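Mycobacterium tuberculosis paralogous family 11 (Mycobacterium smegmatis, PDB 4Y9I) probably reduces quinones with the reduced deazaflavin coenzyme F420 as hydride donor. Local coordinates at residues V39-G44 / P95-Y100; E81-W86 / D105-V110. All blocks are in the same frame, centred on the assembly; numbering follows the deposited sequence.

Interaction 1: residues V39-G44 / P95-Y100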
# COMPACT_ATOMS: atom_id res chain seq x y z
N VAL A 39 -2.38 -0.23 1.88
CA VAL A 39 -3.13 -0.86 3.01
C VAL A 39 -2.77 -2.33 3.02
O VAL A 39 -3.04 -3.06 2.08
CB VAL A 39 -4.62 -0.64 2.87
CG1 VAL A 39 -5.38 -1.37 3.97
CG2 VAL A 39 -4.93 0.85 2.81
N ALA A 40 -2.08 -2.76 4.10
CA ALA A 40 -1.57 -4.13 4.23
C ALA A 40 -2.63 -5.12 4.78
O ALA A 40 -2.43 -5.73 5.80
CB ALA A 40 -0.27 -4.15 5.09
N SER A 41 -3.78 -5.17 4.09
CA SER A 41 -4.77 -6.17 4.35
C SER A 41 -4.48 -7.31 3.45
O SER A 41 -3.55 -7.26 2.67
CB SER A 41 -6.13 -5.64 4.14
OG SER A 41 -6.27 -5.04 2.88
N LYS A 42 -5.27 -8.34 3.59
CA LYS A 42 -5.15 -9.53 2.79
C LYS A 42 -6.57 -10.06 2.54
O LYS A 42 -6.89 -11.23 2.84
CB LYS A 42 -4.33 -10.63 3.49
CG LYS A 42 -3.79 -11.59 2.48
CD LYS A 42 -3.15 -12.82 3.05
CE LYS A 42 -3.25 -13.94 2.01
NZ LYS A 42 -2.54 -13.69 0.77
N GLY A 43 -7.42 -9.20 2.04
CA GLY A 43 -8.74 -9.60 1.55
C GLY A 43 -9.68 -10.06 2.59
O GLY A 43 -10.66 -10.76 2.26
N GLY A 44 -9.45 -9.66 3.83
CA GLY A 44 -10.31 -10.02 4.95
C GLY A 44 -9.75 -11.20 5.78
O GLY A 44 -10.24 -11.47 6.88
N PRO A 95 -14.73 1.00 0.94
CA PRO A 95 -15.37 0.74 2.25
C PRO A 95 -15.15 -0.62 2.87
O PRO A 95 -15.09 -0.68 4.12
CB PRO A 95 -16.88 0.97 1.91
CG PRO A 95 -16.82 2.07 0.88
CD PRO A 95 -15.59 1.81 0.06
N PRO A 96 -15.07 -1.73 2.10
CA PRO A 96 -14.84 -2.98 2.78
C PRO A 96 -13.54 -3.09 3.59
O PRO A 96 -13.44 -3.98 4.42
CB PRO A 96 -14.90 -4.01 1.65
CG PRO A 96 -15.75 -3.34 0.60
CD PRO A 96 -15.29 -1.91 0.64
N TYR A 97 -12.60 -2.17 3.41
CA TYR A 97 -11.45 -2.12 4.31
C TYR A 97 -11.89 -2.09 5.78
O TYR A 97 -11.31 -2.74 6.62
CB TYR A 97 -10.55 -0.93 4.04
CG TYR A 97 -9.59 -1.06 2.88
CD1 TYR A 97 -8.85 -2.24 2.69
CD2 TYR A 97 -9.35 0.03 2.05
CE1 TYR A 97 -7.91 -2.32 1.69
CE2 TYR A 97 -8.39 -0.05 1.04
CZ TYR A 97 -7.68 -1.23 0.86
OH TYR A 97 -6.68 -1.29 -0.14
N ALA A 98 -12.95 -1.35 6.07
CA ALA A 98 -13.43 -1.32 7.46
C ALA A 98 -14.01 -2.68 7.92
O ALA A 98 -13.85 -3.08 9.09
CB ALA A 98 -14.47 -0.28 7.60
N GLU A 99 -14.66 -3.37 7.01
CA GLU A 99 -15.04 -4.72 7.29
C GLU A 99 -13.85 -5.64 7.57
O GLU A 99 -13.92 -6.42 8.44
CB GLU A 99 -15.91 -5.27 6.18
CG GLU A 99 -17.30 -4.68 6.13
CD GLU A 99 -18.09 -4.78 7.44
OE1 GLU A 99 -17.99 -5.80 8.16
OE2 GLU A 99 -18.83 -3.83 7.73
N TYR A 100 -12.80 -5.54 6.78
CA TYR A 100 -11.58 -6.28 7.09
C TYR A 100 -11.09 -6.00 8.51
O TYR A 100 -10.68 -6.93 9.24
CB TYR A 100 -10.47 -5.95 6.12
CG TYR A 100 -10.66 -6.24 4.67
CD1 TYR A 100 -11.78 -6.96 4.18
CD2 TYR A 100 -9.75 -5.81 3.76
CE1 TYR A 100 -11.91 -7.20 2.79
CE2 TYR A 100 -9.87 -6.00 2.41
CZ TYR A 100 -10.96 -6.71 1.91
OH TYR A 100 -11.02 -6.93 0.52
O HOH W 1 -4.90 -3.40 0.16
O HOH W 2 -3.97 0.38 -0.57
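Val39 and Tyr97 reach toward each other tip to tip and make the tightly packed half of this contact, a worked example of aliphatic and glycine C-H groups set against aromatic faces. CG1 of Val39 lies over one face of the Tyr97 ring, displaced toward its rim, 3.5 Å from Tyr97 CE1, in a CH-pi contact. CG1 anti to the backbone N (chi1 176°) puts that methyl over the ring; Val39 CG2 is farther, 4.0 Å from Tyr97 CZ. Ser41 OG comes to the edge of the same ring, 3.4 Å from Tyr97 CE1. At the hydroxyl of this buried tyrosine two waters bridge back to Val39. One donates to Val39 O and bonds Tyr97 OH at 2.8 Å, with a weak, long link to Ser41 OG; the second accepts from Val39 N and meets Tyr97 OH at 3.2 Å.

Tyr100 is received differently, by backbone: Gly44 N sits over the centre of its ring and Gly44 CA packs as a CH-pi donor 3.5 Å from Tyr100 CD1. Pro96 O lies above the opposite face, toward the rim. The solvent side of the contact is at this end, where Gly43, over the hydroxyl end of the face that Gly44 meets, is exposed.

Helix 96-102 is thereby joined to the loop leaving barrel strand 35-39, while Trp87 and Ala90 of helix 80-93 pack on both Val39 and Tyr97.

Interaction 2: residues E81-W86 / D105-V110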
# COMPACT_ATOMS: atom_id res chain seq x y z
N GLU A 81 -2.17 9.24 14.97
CA GLU A 81 -3.15 10.06 14.25
C GLU A 81 -2.90 10.07 12.70
O GLU A 81 -3.84 10.21 11.92
CB GLU A 81 -3.19 11.49 14.83
CG GLU A 81 -3.74 11.45 16.26
CD GLU A 81 -3.83 12.80 17.01
OE1 GLU A 81 -3.05 13.75 16.73
OE2 GLU A 81 -4.70 12.86 17.94
N GLU A 82 -1.66 10.04 12.29
CA GLU A 82 -1.42 10.01 10.86
C GLU A 82 -1.95 8.72 10.20
O GLU A 82 -2.51 8.74 9.14
CB GLU A 82 0.06 10.24 10.59
CG GLU A 82 0.45 11.74 10.50
CD GLU A 82 -0.64 12.69 9.96
OE1 GLU A 82 -1.28 13.34 10.75
OE2 GLU A 82 -0.80 12.78 8.78
N ARG A 83 -1.79 7.62 10.88
CA ARG A 83 -2.42 6.39 10.39
C ARG A 83 -3.91 6.53 10.31
O ARG A 83 -4.57 6.10 9.36
CB ARG A 83 -2.09 5.17 11.24
CG ARG A 83 -2.60 3.89 10.59
CD ARG A 83 -2.64 2.74 11.56
NE ARG A 83 -3.44 1.69 10.98
CZ ARG A 83 -4.77 1.66 10.87
NH1 ARG A 83 -5.54 2.56 11.47
NH2 ARG A 83 -5.36 0.62 10.32
N GLU A 84 -4.48 7.10 11.35
CA GLU A 84 -5.91 7.29 11.35
C GLU A 84 -6.38 8.09 10.17
O GLU A 84 -7.41 7.82 9.62
CB GLU A 84 -6.42 7.86 12.72
CG GLU A 84 -6.18 6.89 13.87
CD GLU A 84 -6.56 5.37 13.61
OE1 GLU A 84 -7.77 5.05 13.69
OE2 GLU A 84 -5.67 4.49 13.37
N HIS A 85 -5.62 9.12 9.83
CA HIS A 85 -5.99 9.98 8.72
C HIS A 85 -6.02 9.19 7.40
O HIS A 85 -6.99 9.27 6.65
CB HIS A 85 -4.99 11.12 8.65
CG HIS A 85 -5.13 11.95 7.43
ND1 HIS A 85 -6.23 12.74 7.18
CD2 HIS A 85 -4.33 12.10 6.36
CE1 HIS A 85 -6.09 13.33 6.01
NE2 HIS A 85 -4.95 12.94 5.48
N TRP A 86 -4.96 8.45 7.14
CA TRP A 86 -4.89 7.68 5.91
C TRP A 86 -5.88 6.51 5.92
O TRP A 86 -6.35 6.13 4.86
CB TRP A 86 -3.45 7.25 5.64
CG TRP A 86 -2.64 8.39 5.17
CD1 TRP A 86 -1.86 9.22 5.91
CD2 TRP A 86 -2.47 8.80 3.81
NE1 TRP A 86 -1.29 10.16 5.13
CE2 TRP A 86 -1.59 9.91 3.82
CE3 TRP A 86 -2.94 8.35 2.58
CZ2 TRP A 86 -1.21 10.56 2.65
CZ3 TRP A 86 -2.53 9.01 1.46
CH2 TRP A 86 -1.68 10.06 1.51
N ASP A 105 -8.44 -7.31 16.20
CA ASP A 105 -8.19 -6.16 17.05
C ASP A 105 -6.93 -5.48 16.66
O ASP A 105 -6.82 -4.29 16.95
CB ASP A 105 -8.12 -6.58 18.51
CG ASP A 105 -9.50 -6.59 19.12
OD1 ASP A 105 -10.02 -5.48 19.35
OD2 ASP A 105 -10.05 -7.66 19.28
N ARG A 106 -6.01 -6.17 15.94
CA ARG A 106 -4.78 -5.49 15.55
C ARG A 106 -5.02 -4.56 14.35
O ARG A 106 -5.58 -4.99 13.33
CB ARG A 106 -3.78 -6.54 15.19
CG ARG A 106 -2.50 -6.10 14.60
CD ARG A 106 -1.65 -7.36 14.35
NE ARG A 106 -1.28 -8.04 15.62
CZ ARG A 106 -0.25 -7.68 16.41
NH1 ARG A 106 0.55 -6.63 16.08
NH2 ARG A 106 -0.04 -8.35 17.51
N LEU A 107 -4.59 -3.31 14.47
CA LEU A 107 -4.78 -2.35 13.36
C LEU A 107 -4.12 -2.92 12.13
O LEU A 107 -2.93 -3.40 12.13
CB LEU A 107 -4.16 -0.99 13.66
CG LEU A 107 -4.84 -0.16 14.71
CD1 LEU A 107 -4.12 1.14 14.92
CD2 LEU A 107 -6.32 0.08 14.44
N ILE A 108 -4.85 -2.80 11.01
CA ILE A 108 -4.25 -3.16 9.71
C ILE A 108 -3.12 -2.16 9.42
O ILE A 108 -3.34 -0.96 9.42
CB ILE A 108 -5.33 -3.18 8.60
CG1 ILE A 108 -6.32 -4.31 8.84
CG2 ILE A 108 -4.74 -3.34 7.20
CD1 ILE A 108 -7.60 -4.21 8.06
N PRO A 109 -1.92 -2.67 9.10
CA PRO A 109 -0.85 -1.68 8.83
C PRO A 109 -1.19 -0.87 7.59
O PRO A 109 -1.73 -1.43 6.62
CB PRO A 109 0.38 -2.55 8.59
CG PRO A 109 0.07 -3.86 9.28
CD PRO A 109 -1.43 -4.04 9.13
N VAL A 110 -0.78 0.40 7.60
CA VAL A 110 -0.89 1.30 6.43
C VAL A 110 0.43 1.92 6.30
O VAL A 110 0.93 2.56 7.26
CB VAL A 110 -1.98 2.37 6.61
CG1 VAL A 110 -2.15 3.19 5.38
CG2 VAL A 110 -3.28 1.64 7.03
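The carbonyl oxygen of Ile108 is gripped by two nitrogens of Arg83, NE and NH2, in a side-on guanidinium-to-carbonyl arrangement that ties helix 80-93 to the loop entering strand 110-113 of the antiparallel barrel. It illustrates how an arginine can secure a segment without regular secondary structure through its main chain. The shorter bond, Arg83 NH2 to Ile108 O at 2.7 Å, lies in the carbonyl plane on a lone pair and is the straighter of the two, with an N-H...O angle of 156°. Arg83 NE reaches Ile108 O at 3.1 Å, tilted from the carbonyl plane and more bent, at 139°. Ile108 O lies in the guanidinium plane, and two bonds to one atom restrict rotation of the group.

The remaining terminal nitrogen turns back to the helix: in the Glu84 conformer described here, one of two, Arg83 NH1 forms a salt bridge with Glu84 OE2 at 2.7 Å, on the syn side of the carboxylate but out of its plane. The bend of Glu84 at chi2 (-46°) turns CD away from an extended course, and in this conformer the neighbouring carboxylate would be expected to offset part of the arginine's charge.

Apolar groups border the guanidinium on one face and obliquely. Leu107 CB lies over that face, offset toward the rim and 3.9 Å from Arg83 NE, while its two methyls approach NH1. Val110 CG2 comes obliquely to Arg83 NE. Gln101 of helix 96-102 touches both Arg83 and Leu107, and also bonds Ile108 N, so the peptide bearing Leu107 is held from a second helix. One turn along helix 80-93 the packing becomes purely apolar, where Trp86 CB meets Val110 CG1 at 4.3 Å.

Interactions 1 and 2 lie about 12 Å apart between centres, and their segments alternate along the chain. Strands 35-39 and 110-113 are neighbours in the barrel, and beside them the two loops meet directly: Ala40 N and Pro109 O are 2.9 Å apart, a probable hydrogen bond. Ile108 bridges the two contacts. Its carbonyl belongs to the arginine grip of interaction 2, whereas its CG2 packs 3.8 Å from Val39 CG1, the methyl over the Tyr97 ring. Interaction 1 joins helix 96-102 to the loop after strand 35-39, and interaction 2 joins helix 80-93 to the loop before strand 110-113, in the barrel of this F420-dependent reductase family.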